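Local coordinates for conserved hypothetical protein (Sulfolobus solfataricus, PDB 2FNA) that binds ADP and magnesium as an AAA+ ATPase of the P-loop class and so probably hydrolyses ATP, though its cellular role is not established, at residues 290-295 with 326-331; 65-70 with 278-283; 70-75 with 149-154. One frame throughout, in Å; residues are numbered along the deposited sequence.

Contact 1. Residues 290-295 with 326-331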
loop_
_atom_site.group_PDB
_atom_site.type_symbol
_atom_site.label_atom_id
_atom_site.label_comp_id
_atom_site.label_asym_id
_atom_site.label_seq_id
_atom_site.Cartn_x
_atom_site.Cartn_y
_atom_site.Cartn_z
ATOM N N LYS A 290 23.818 4.837 7.514
ATOM C CA LYS A 290 24.057 5.192 8.920
ATOM C C LYS A 290 23.350 6.492 9.322
ATOM O O LYS A 290 22.850 6.615 10.435
ATOM C CB LYS A 290 25.568 5.284 9.207
ATOM C CG LYS A 290 26.260 3.922 9.191
ATOM C CD LYS A 290 27.760 4.024 9.506
ATOM N N ARG A 291 23.292 7.439 8.399
ATOM C CA ARG A 291 22.634 8.706 8.644
ATOM C C ARG A 291 21.134 8.530 8.836
ATOM O O ARG A 291 20.555 9.087 9.757
ATOM C CB ARG A 291 22.893 9.655 7.482
ATOM C CG ARG A 291 24.382 9.873 7.216
ATOM C CD ARG A 291 24.645 11.039 6.301
ATOM N NE ARG A 291 26.047 11.450 6.383
ATOM C CZ ARG A 291 26.533 12.573 5.861
ATOM N NH1 ARG A 291 25.748 13.413 5.203
ATOM N NH2 ARG A 291 27.818 12.853 5.995
ATOM N N TYR A 292 20.500 7.765 7.952
ATOM C CA TYR A 292 19.074 7.451 8.107
ATOM C C TYR A 292 18.766 6.756 9.453
ATOM O O TYR A 292 17.830 7.145 10.147
ATOM C CB TYR A 292 18.564 6.621 6.917
ATOM C CG TYR A 292 18.278 7.441 5.672
ATOM C CD1 TYR A 292 17.265 8.402 5.670
ATOM C CD2 TYR A 292 18.995 7.249 4.488
ATOM C CE1 TYR A 292 16.980 9.158 4.545
ATOM C CE2 TYR A 292 18.707 8.016 3.332
ATOM C CZ TYR A 292 17.703 8.968 3.373
ATOM O OH TYR A 292 17.387 9.731 2.261
ATOM N N LEU A 293 19.550 5.741 9.824
ATOM C CA LEU A 293 19.391 5.082 11.128
ATOM C C LEU A 293 19.468 6.110 12.260
ATOM O O LEU A 293 18.694 6.057 13.222
ATOM C CB LEU A 293 20.455 3.990 11.349
ATOM C CG LEU A 293 20.169 2.650 10.666
ATOM C CD1 LEU A 293 21.444 1.848 10.461
ATOM C CD2 LEU A 293 19.120 1.841 11.458
ATOM N N ASN A 294 20.408 7.039 12.135
ATOM C CA ASN A 294 20.604 8.067 13.141
ATOM C C ASN A 294 19.384 8.984 13.243
ATOM O O ASN A 294 18.922 9.293 14.341
ATOM C CB ASN A 294 21.842 8.885 12.806
ATOM C CG ASN A 294 22.265 9.781 13.936
ATOM O OD1 ASN A 294 21.597 10.776 14.242
ATOM N ND2 ASN A 294 23.386 9.443 14.564
ATOM N N ILE A 295 18.881 9.426 12.098
ATOM C CA ILE A 295 17.694 10.293 12.042
ATOM C C ILE A 295 16.491 9.648 12.723
ATOM O O ILE A 295 15.754 10.325 13.444
ATOM C CB ILE A 295 17.314 10.643 10.588
ATOM C CG1 ILE A 295 18.304 11.677 10.006
ATOM C CG2 ILE A 295 15.860 11.146 10.513
ATOM C CD1 ILE A 295 18.169 11.923 8.516
ATOM N N TYR A 326 17.728 18.251 4.435
ATOM C CA TYR A 326 16.446 18.419 3.780
ATOM C C TYR A 326 16.088 17.189 2.951
ATOM O O TYR A 326 14.952 16.707 2.991
ATOM C CB TYR A 326 16.488 19.657 2.876
ATOM C CG TYR A 326 15.209 19.909 2.093
ATOM C CD1 TYR A 326 14.124 20.560 2.683
ATOM C CD2 TYR A 326 15.086 19.503 0.762
ATOM C CE1 TYR A 326 12.954 20.798 1.976
ATOM C CE2 TYR A 326 13.921 19.735 0.047
ATOM C CZ TYR A 326 12.859 20.384 0.660
ATOM O OH TYR A 326 11.695 20.618 -0.042
ATOM N N ASN A 327 17.062 16.691 2.190
ATOM C CA ASN A 327 16.845 15.533 1.321
ATOM C C ASN A 327 16.537 14.259 2.116
ATOM O O ASN A 327 15.670 13.486 1.719
ATOM C CB ASN A 327 18.058 15.332 0.398
ATOM C CG ASN A 327 18.034 13.999 -0.354
ATOM O OD1 ASN A 327 17.089 13.691 -1.090
ATOM N ND2 ASN A 327 19.109 13.219 -0.202
ATOM N N TYR A 328 17.243 14.039 3.226
ATOM C CA TYR A 328 16.986 12.863 4.074
ATOM C C TYR A 328 15.569 12.901 4.682
ATOM O O TYR A 328 14.834 11.910 4.658
ATOM C CB TYR A 328 18.029 12.762 5.193
ATOM C CG TYR A 328 19.477 12.722 4.742
ATOM C CD1 TYR A 328 19.865 11.972 3.633
ATOM C CD2 TYR A 328 20.471 13.390 5.464
ATOM C CE1 TYR A 328 21.194 11.917 3.229
ATOM C CE2 TYR A 328 21.813 13.339 5.066
ATOM C CZ TYR A 328 22.164 12.597 3.947
ATOM O OH TYR A 328 23.478 12.531 3.530
ATOM N N LEU A 329 15.178 14.043 5.231
ATOM C CA LEU A 329 13.837 14.176 5.795
ATOM C C LEU A 329 12.757 14.123 4.731
ATOM O O LEU A 329 11.707 13.556 4.964
ATOM C CB LEU A 329 13.707 15.459 6.629
ATOM C CG LEU A 329 14.619 15.501 7.853
ATOM C CD1 LEU A 329 14.586 16.884 8.507
ATOM C CD2 LEU A 329 14.244 14.405 8.842
ATOM N N THR A 330 13.004 14.704 3.567
ATOM C CA THR A 330 12.048 14.638 2.445
ATOM C C THR A 330 11.802 13.210 1.974
ATOM O O THR A 330 10.669 12.845 1.672
ATOM C CB THR A 330 12.543 15.474 1.237
ATOM O OG1 THR A 330 12.549 16.852 1.608
ATOM C CG2 THR A 330 11.635 15.277 0.001
ATOM N N GLN A 331 12.868 12.418 1.875
ATOM C CA GLN A 331 12.731 11.037 1.474
ATOM C C GLN A 331 11.898 10.252 2.514
ATOM O O GLN A 331 10.980 9.502 2.156
ATOM C CB GLN A 331 14.112 10.410 1.254
ATOM C CG GLN A 331 14.814 10.897 -0.007
ATOM C CD GLN A 331 13.979 10.632 -1.257
ATOM O OE1 GLN A 331 13.792 9.488 -1.655
ATOM N NE2 GLN A 331 13.457 11.692 -1.860
#
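Y292 and Y328 meet edge to face where helix 289-299 crosses helix 322-334, the first and third helices of what sequence and topology mark as a winged helix-turn-helix domain. The edge of Y328 is turned toward the face of the Y292 ring, with centroids 5.3 Å apart and planes at 73°. CD1 of Y328 leads this approach and lies 3.7 Å from CZ of Y292. The Y292 ring also offers its own edge to the opposite backbone, CE1 coming 3.5 Å from the carbonyl O of Y328, while its hydroxyl lies against CB of Q331. Y328 has CG anti to its carbonyl carbon (chi1 -56°), and from there the ring runs out to R291. The extended R291 chain brings NH1 to the phenol: NH1 donates to Y328 OH at 3.0 Å, a bent bond with an N-H...O angle of 137°. Guanidinium and phenol planes stand nearly perpendicular, and R291 NE is held by a salt bridge to E316. Replacing Y328 with an alanine would probably open a gap over the face of Y292 and leave R291 NH1 without its phenol acceptor. I295 crosses Y328 at about a right angle, with CD1 3.4 Å from Y328 CB. Its other branch, CG2, meets L329 obliquely, 4.0 Å from CD2 of that leucine.

Contact 2. Residues 65-70 with 278-283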
loop_
_atom_site.group_PDB
_atom_site.type_symbol
_atom_site.label_atom_id
_atom_site.label_comp_id
_atom_site.label_asym_id
_atom_site.label_seq_id
_atom_site.Cartn_x
_atom_site.Cartn_y
_atom_site.Cartn_z
ATOM N N LYS A 65 5.153 -7.651 -4.027
ATOM C CA LYS A 65 6.210 -8.608 -4.323
ATOM C C LYS A 65 7.485 -8.017 -4.930
ATOM O O LYS A 65 8.466 -8.742 -5.093
ATOM C CB LYS A 65 5.692 -9.725 -5.232
ATOM C CG LYS A 65 5.252 -9.316 -6.609
ATOM C CD LYS A 65 4.604 -10.516 -7.307
ATOM C CE LYS A 65 3.161 -10.742 -6.870
ATOM N NZ LYS A 65 2.765 -12.169 -7.004
ATOM N N PHE A 66 7.472 -6.724 -5.286
ATOM C CA PHE A 66 8.659 -6.060 -5.775
ATOM C C PHE A 66 9.296 -5.153 -4.736
ATOM O O PHE A 66 10.271 -4.491 -5.049
ATOM C CB PHE A 66 8.317 -5.257 -7.037
ATOM C CG PHE A 66 7.830 -6.105 -8.162
ATOM C CD1 PHE A 66 8.689 -7.008 -8.769
ATOM C CD2 PHE A 66 6.512 -6.043 -8.604
ATOM C CE1 PHE A 66 8.256 -7.836 -9.808
ATOM C CE2 PHE A 66 6.082 -6.852 -9.656
ATOM C CZ PHE A 66 6.980 -7.766 -10.257
ATOM N N GLU A 67 8.761 -5.120 -3.512
ATOM C CA GLU A 67 9.192 -4.127 -2.527
ATOM C C GLU A 67 10.663 -4.258 -2.137
ATOM O O GLU A 67 11.297 -3.256 -1.799
ATOM C CB GLU A 67 8.295 -4.130 -1.278
ATOM C CG GLU A 67 8.477 -5.357 -0.388
ATOM C CD GLU A 67 7.332 -5.537 0.626
ATOM O OE1 GLU A 67 6.733 -4.513 1.046
ATOM O OE2 GLU A 67 7.068 -6.719 0.996
ATOM N N GLU A 68 11.202 -5.473 -2.210
ATOM C CA GLU A 68 12.623 -5.717 -1.859
ATOM C C GLU A 68 13.617 -5.434 -2.979
ATOM O O GLU A 68 14.822 -5.473 -2.751
ATOM C CB GLU A 68 12.807 -7.149 -1.371
ATOM C CG GLU A 68 12.049 -7.433 -0.095
ATOM C CD GLU A 68 12.145 -8.886 0.351
ATOM O OE1 GLU A 68 12.963 -9.639 -0.219
ATOM O OE2 GLU A 68 11.394 -9.272 1.272
ATOM N N ARG A 69 13.117 -5.108 -4.170
ATOM C CA ARG A 69 13.956 -4.728 -5.309
ATOM C C ARG A 69 14.045 -3.235 -5.494
ATOM O O ARG A 69 13.148 -2.497 -5.105
ATOM C CB ARG A 69 13.378 -5.286 -6.596
ATOM C CG ARG A 69 13.190 -6.772 -6.614
ATOM C CD ARG A 69 12.559 -7.174 -7.917
ATOM N NE ARG A 69 11.949 -8.491 -7.795
ATOM C CZ ARG A 69 11.487 -9.202 -8.813
ATOM N NH1 ARG A 69 11.576 -8.731 -10.043
ATOM N NH2 ARG A 69 10.936 -10.391 -8.597
ATOM N N ASN A 70 15.115 -2.808 -6.147
ATOM C CA ASN A 70 15.333 -1.403 -6.485
ATOM C C ASN A 70 14.910 -1.089 -7.921
ATOM O O ASN A 70 14.818 0.084 -8.322
ATOM C CB ASN A 70 16.831 -1.085 -6.339
ATOM C CG ASN A 70 17.098 0.396 -6.126
ATOM O OD1 ASN A 70 16.333 1.089 -5.459
ATOM N ND2 ASN A 70 18.203 0.884 -6.693
ATOM N N PHE A 278 12.461 -1.066 6.859
ATOM C CA PHE A 278 13.433 -0.002 6.772
ATOM C C PHE A 278 14.607 -0.410 5.891
ATOM O O PHE A 278 15.170 0.419 5.201
ATOM C CB PHE A 278 13.922 0.425 8.139
ATOM C CG PHE A 278 14.482 1.813 8.155
ATOM C CD1 PHE A 278 13.668 2.891 7.819
ATOM C CD2 PHE A 278 15.798 2.056 8.495
ATOM C CE1 PHE A 278 14.145 4.170 7.836
ATOM C CE2 PHE A 278 16.277 3.346 8.516
ATOM C CZ PHE A 278 15.430 4.407 8.183
ATOM N N GLU A 279 14.979 -1.685 5.924
ATOM C CA GLU A 279 16.037 -2.204 5.039
ATOM C C GLU A 279 15.628 -2.086 3.584
ATOM O O GLU A 279 16.452 -1.728 2.765
ATOM C CB GLU A 279 16.379 -3.660 5.351
ATOM C CG GLU A 279 17.146 -3.840 6.632
ATOM C CD GLU A 279 18.415 -3.027 6.628
ATOM O OE1 GLU A 279 19.202 -3.187 5.664
ATOM O OE2 GLU A 279 18.596 -2.197 7.553
ATOM N N ASN A 280 14.368 -2.377 3.265
ATOM C CA ASN A 280 13.840 -2.098 1.927
ATOM C C ASN A 280 13.966 -0.622 1.544
ATOM O O ASN A 280 14.366 -0.306 0.423
ATOM C CB ASN A 280 12.380 -2.486 1.781
ATOM C CG ASN A 280 12.148 -3.953 1.897
ATOM O OD1 ASN A 280 13.063 -4.744 1.767
ATOM N ND2 ASN A 280 10.906 -4.328 2.118
ATOM N N PHE A 281 13.621 0.270 2.469
ATOM C CA PHE A 281 13.849 1.696 2.265
ATOM C C PHE A 281 15.310 2.044 2.000
ATOM O O PHE A 281 15.586 2.901 1.184
ATOM C CB PHE A 281 13.322 2.520 3.454
ATOM C CG PHE A 281 13.642 4.001 3.360
ATOM C CD1 PHE A 281 12.860 4.852 2.584
ATOM C CD2 PHE A 281 14.744 4.532 4.022
ATOM C CE1 PHE A 281 13.173 6.215 2.480
ATOM C CE2 PHE A 281 15.055 5.867 3.918
ATOM C CZ PHE A 281 14.279 6.719 3.155
ATOM N N LEU A 282 16.238 1.402 2.693
ATOM C CA LEU A 282 17.660 1.762 2.606
ATOM C C LEU A 282 18.365 1.139 1.384
ATOM O O LEU A 282 19.538 1.423 1.119
ATOM C CB LEU A 282 18.403 1.328 3.880
ATOM C CG LEU A 282 18.033 2.025 5.184
ATOM C CD1 LEU A 282 18.713 1.348 6.351
ATOM C CD2 LEU A 282 18.361 3.505 5.128
ATOM N N HIS A 283 17.648 0.265 0.689
ATOM C CA HIS A 283 18.105 -0.355 -0.530
ATOM C C HIS A 283 18.270 0.759 -1.556
ATOM O O HIS A 283 17.336 1.536 -1.806
ATOM C CB HIS A 283 17.077 -1.389 -0.995
ATOM C CG HIS A 283 17.567 -2.304 -2.074
ATOM N ND1 HIS A 283 16.729 -3.158 -2.759
ATOM C CD2 HIS A 283 18.805 -2.505 -2.584
ATOM C CE1 HIS A 283 17.435 -3.859 -3.631
ATOM N NE2 HIS A 283 18.693 -3.471 -3.555
HETATM O O HOH W 1 8.711 -2.517 2.284
HETATM O O HOH W 2 13.998 -2.018 -1.878
HETATM O O HOH W 3 9.984 -7.022 2.287
HETATM O O HOH W 4 15.930 -4.916 0.068
#
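The backbone at E68, within a type I turn from F66 to R69, passes N280 with the two CA atoms 5.4 Å apart, and the chains then separate slightly toward N70 and H283. The CB of N280 is directed toward 65-70, and its side chain lies obliquely against both glutamates. Its ND2 sits 3.6 Å from CG of E67, and its OD1 3.4 Å from CG of E68. Water carries much of the polar link. N280 ND2 donates to two waters: the first, 2.9 Å from ND2, donates onward to E67 OE1, and the second donates to E68 OE2, which also forms a salt bridge with K276. A third water donates to E68 O and, weakly, to N280 OD1. E67 has its CG in the crowded position between backbone N and carbonyl carbon (chi1 71°), which sets that CG against the amide. Further along, H283 turns its ring toward the loop. N70 CB lies over one face in a CH-pi contact, 4.1 Å from the centroid of the H283 ring, and E68 O approaches the edge 3.0 Å from H283 ND1. The contact joins the loop between strand 58-62, an outer strand of the parallel sheet, and helix 74-91 to the C-terminal end of helix 259-282, whose F278 and L282 pack against Y292 on helix 289-299.

Contact 3. Residues 70-75 with 149-154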
loop_
_atom_site.group_PDB
_atom_site.type_symbol
_atom_site.label_atom_id
_atom_site.label_comp_id
_atom_site.label_asym_id
_atom_site.label_seq_id
_atom_site.Cartn_x
_atom_site.Cartn_y
_atom_site.Cartn_z
ATOM N N ASN A 70 15.115 -2.808 -6.147
ATOM C CA ASN A 70 15.333 -1.403 -6.485
ATOM C C ASN A 70 14.910 -1.089 -7.921
ATOM O O ASN A 70 14.818 0.084 -8.322
ATOM C CB ASN A 70 16.831 -1.085 -6.339
ATOM C CG ASN A 70 17.098 0.396 -6.126
ATOM O OD1 ASN A 70 16.333 1.089 -5.459
ATOM N ND2 ASN A 70 18.203 0.884 -6.693
ATOM N N TYR A 71 14.684 -2.150 -8.693
ATOM C CA TYR A 71 14.401 -2.041 -10.096
ATOM C C TYR A 71 13.457 -3.174 -10.453
ATOM O O TYR A 71 13.582 -4.255 -9.910
ATOM C CB TYR A 71 15.714 -2.117 -10.902
ATOM C CG TYR A 71 15.512 -1.998 -12.387
ATOM C CD1 TYR A 71 15.377 -0.756 -12.981
ATOM C CD2 TYR A 71 15.438 -3.133 -13.207
ATOM C CE1 TYR A 71 15.164 -0.635 -14.340
ATOM C CE2 TYR A 71 15.222 -3.015 -14.572
ATOM C CZ TYR A 71 15.089 -1.749 -15.129
ATOM O OH TYR A 71 14.905 -1.577 -16.462
ATOM N N ILE A 72 12.462 -2.884 -11.299
ATOM C CA ILE A 72 11.564 -3.895 -11.863
ATOM C C ILE A 72 11.746 -3.867 -13.359
ATOM O O ILE A 72 11.686 -2.799 -13.981
ATOM C CB ILE A 72 10.045 -3.620 -11.570
ATOM C CG1 ILE A 72 9.781 -3.481 -10.080
ATOM C CG2 ILE A 72 9.171 -4.749 -12.130
ATOM C CD1 ILE A 72 8.394 -2.766 -9.738
ATOM N N SER A 73 11.981 -5.034 -13.953
ATOM C CA SER A 73 12.192 -5.096 -15.384
ATOM C C SER A 73 10.868 -5.206 -16.120
ATOM O O SER A 73 9.839 -5.569 -15.542
ATOM C CB SER A 73 13.076 -6.279 -15.771
ATOM O OG SER A 73 12.505 -7.478 -15.302
ATOM N N TYR A 74 10.925 -4.884 -17.403
ATOM C CA TYR A 74 9.780 -4.967 -18.284
ATOM C C TYR A 74 9.293 -6.414 -18.365
ATOM O O TYR A 74 8.087 -6.672 -18.351
ATOM C CB TYR A 74 10.169 -4.450 -19.678
ATOM C CG TYR A 74 9.100 -4.594 -20.744
ATOM C CD1 TYR A 74 7.870 -3.930 -20.635
ATOM C CD2 TYR A 74 9.327 -5.375 -21.867
ATOM C CE1 TYR A 74 6.888 -4.069 -21.621
ATOM C CE2 TYR A 74 8.358 -5.526 -22.844
ATOM C CZ TYR A 74 7.151 -4.869 -22.717
ATOM O OH TYR A 74 6.221 -5.032 -23.707
ATOM N N LYS A 75 10.259 -7.328 -18.405
ATOM C CA LYS A 75 10.048 -8.773 -18.459
ATOM C C LYS A 75 9.325 -9.240 -17.212
ATOM O O LYS A 75 8.349 -9.973 -17.316
ATOM C CB LYS A 75 11.418 -9.465 -18.620
ATOM C CG LYS A 75 11.424 -10.953 -18.971
ATOM N N LEU A 149 5.830 0.979 -9.079
ATOM C CA LEU A 149 6.064 1.149 -10.525
ATOM C C LEU A 149 7.036 2.254 -10.860
ATOM O O LEU A 149 7.504 2.365 -11.992
ATOM C CB LEU A 149 4.740 1.418 -11.221
ATOM C CG LEU A 149 3.724 0.273 -11.197
ATOM C CD1 LEU A 149 2.426 0.745 -11.803
ATOM C CD2 LEU A 149 4.224 -0.925 -11.967
ATOM N N VAL A 150 7.347 3.089 -9.883
ATOM C CA VAL A 150 8.464 4.011 -10.009
ATOM C C VAL A 150 9.753 3.262 -10.378
ATOM O O VAL A 150 10.610 3.757 -11.130
ATOM C CB VAL A 150 8.737 4.725 -8.662
ATOM C CG1 VAL A 150 10.038 5.456 -8.718
ATOM C CG2 VAL A 150 7.621 5.694 -8.322
ATOM N N LYS A 151 9.883 2.080 -9.799
ATOM C CA LYS A 151 11.029 1.185 -10.047
ATOM C C LYS A 151 10.997 0.552 -11.425
ATOM O O LYS A 151 11.997 0.019 -11.887
ATOM C CB LYS A 151 11.022 0.080 -9.009
ATOM C CG LYS A 151 11.188 0.540 -7.578
ATOM C CD LYS A 151 10.777 -0.582 -6.633
ATOM C CE LYS A 151 11.001 -0.222 -5.166
ATOM N NZ LYS A 151 10.743 -1.421 -4.305
ATOM N N LEU A 152 9.847 0.591 -12.087
ATOM C CA LEU A 152 9.734 0.085 -13.452
ATOM C C LEU A 152 10.204 1.162 -14.486
ATOM O O LEU A 152 9.413 1.715 -15.270
ATOM C CB LEU A 152 8.299 -0.365 -13.701
ATOM C CG LEU A 152 7.947 -1.041 -15.033
ATOM C CD1 LEU A 152 8.478 -2.440 -15.124
ATOM C CD2 LEU A 152 6.452 -1.073 -15.206
ATOM N N ARG A 153 11.511 1.401 -14.489
ATOM C CA ARG A 153 12.117 2.582 -15.091
ATOM C C ARG A 153 12.088 2.575 -16.587
ATOM O O ARG A 153 12.157 3.636 -17.208
ATOM C CB ARG A 153 13.579 2.706 -14.696
ATOM C CG ARG A 153 13.892 2.668 -13.232
ATOM C CD ARG A 153 13.880 4.032 -12.602
ATOM N NE ARG A 153 14.086 3.919 -11.163
ATOM C CZ ARG A 153 13.751 4.855 -10.274
ATOM N NH1 ARG A 153 13.159 5.986 -10.646
ATOM N NH2 ARG A 153 13.994 4.641 -8.993
ATOM N N GLY A 154 12.031 1.386 -17.174
ATOM C CA GLY A 154 12.061 1.251 -18.614
ATOM C C GLY A 154 10.721 1.239 -19.316
ATOM O O GLY A 154 10.658 1.001 -20.514
HETATM O O HOH W 5 15.711 2.264 -10.115
HETATM O O HOH W 6 11.756 -1.397 -16.449
#
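Two loops of the P-loop ATPase core, one following strand 58-62 and the other strand 139-144, run side by side where I72 meets K151 and L152. I72 N donates to K151 O at 3.0 Å in an almost straight bond (N-H...O 174°), although the donor stands well above the carbonyl plane, 62° out of it. CB of K151 rests 3.9 Å from CG1 of I72. Beyond it the lysine chain extends away past the N70 carbonyl, and NZ is taken up by a salt bridge to E148 and by the carbonyl of R69. L152 is the centre of an inverse gamma turn, and its CA points a hydrogen at I72 O, the carbon lying 3.5 Å from that oxygen. The L152 side chain, with CG anti to the backbone N (chi1 -175°), crosses I72 at about a right angle. Its CD1 touches I72 CG2 at 3.8 Å and also lies against the carbonyl oxygens of I72 and S73. S73 occupies the N-cap of helix 74-91, its OG bonded to D76 N. On the outer side, the Y71 ring receives R153 CG at its edge, 3.7 Å from CE1. One water donates to I72 O at 2.8 Å, accepts from G154 N at 2.9 Å and is hydrogen-bonded to Y71 OH at 3.2 Å.

Contacts 2 and 3 are neighbours, with centres about 13 Å apart: they share N70, and K151 NZ reaches back from contact 3 to the carbonyls of the loop in contact 2. Along the chain contact 3 is nested inside the long loop that contact 2 closes, and contact 1 follows both. The centre of contact 1 is about 16 Å from that of contact 2, and the two touch through Y292, which is also against F281; its centre is about 24 Å from that of contact 3, with nearest atoms about 9 Å apart. The series thus runs from loops of the ATPase core, across helix 259-282, to the winged-helix domain, a continuous path of contacts between the two parts.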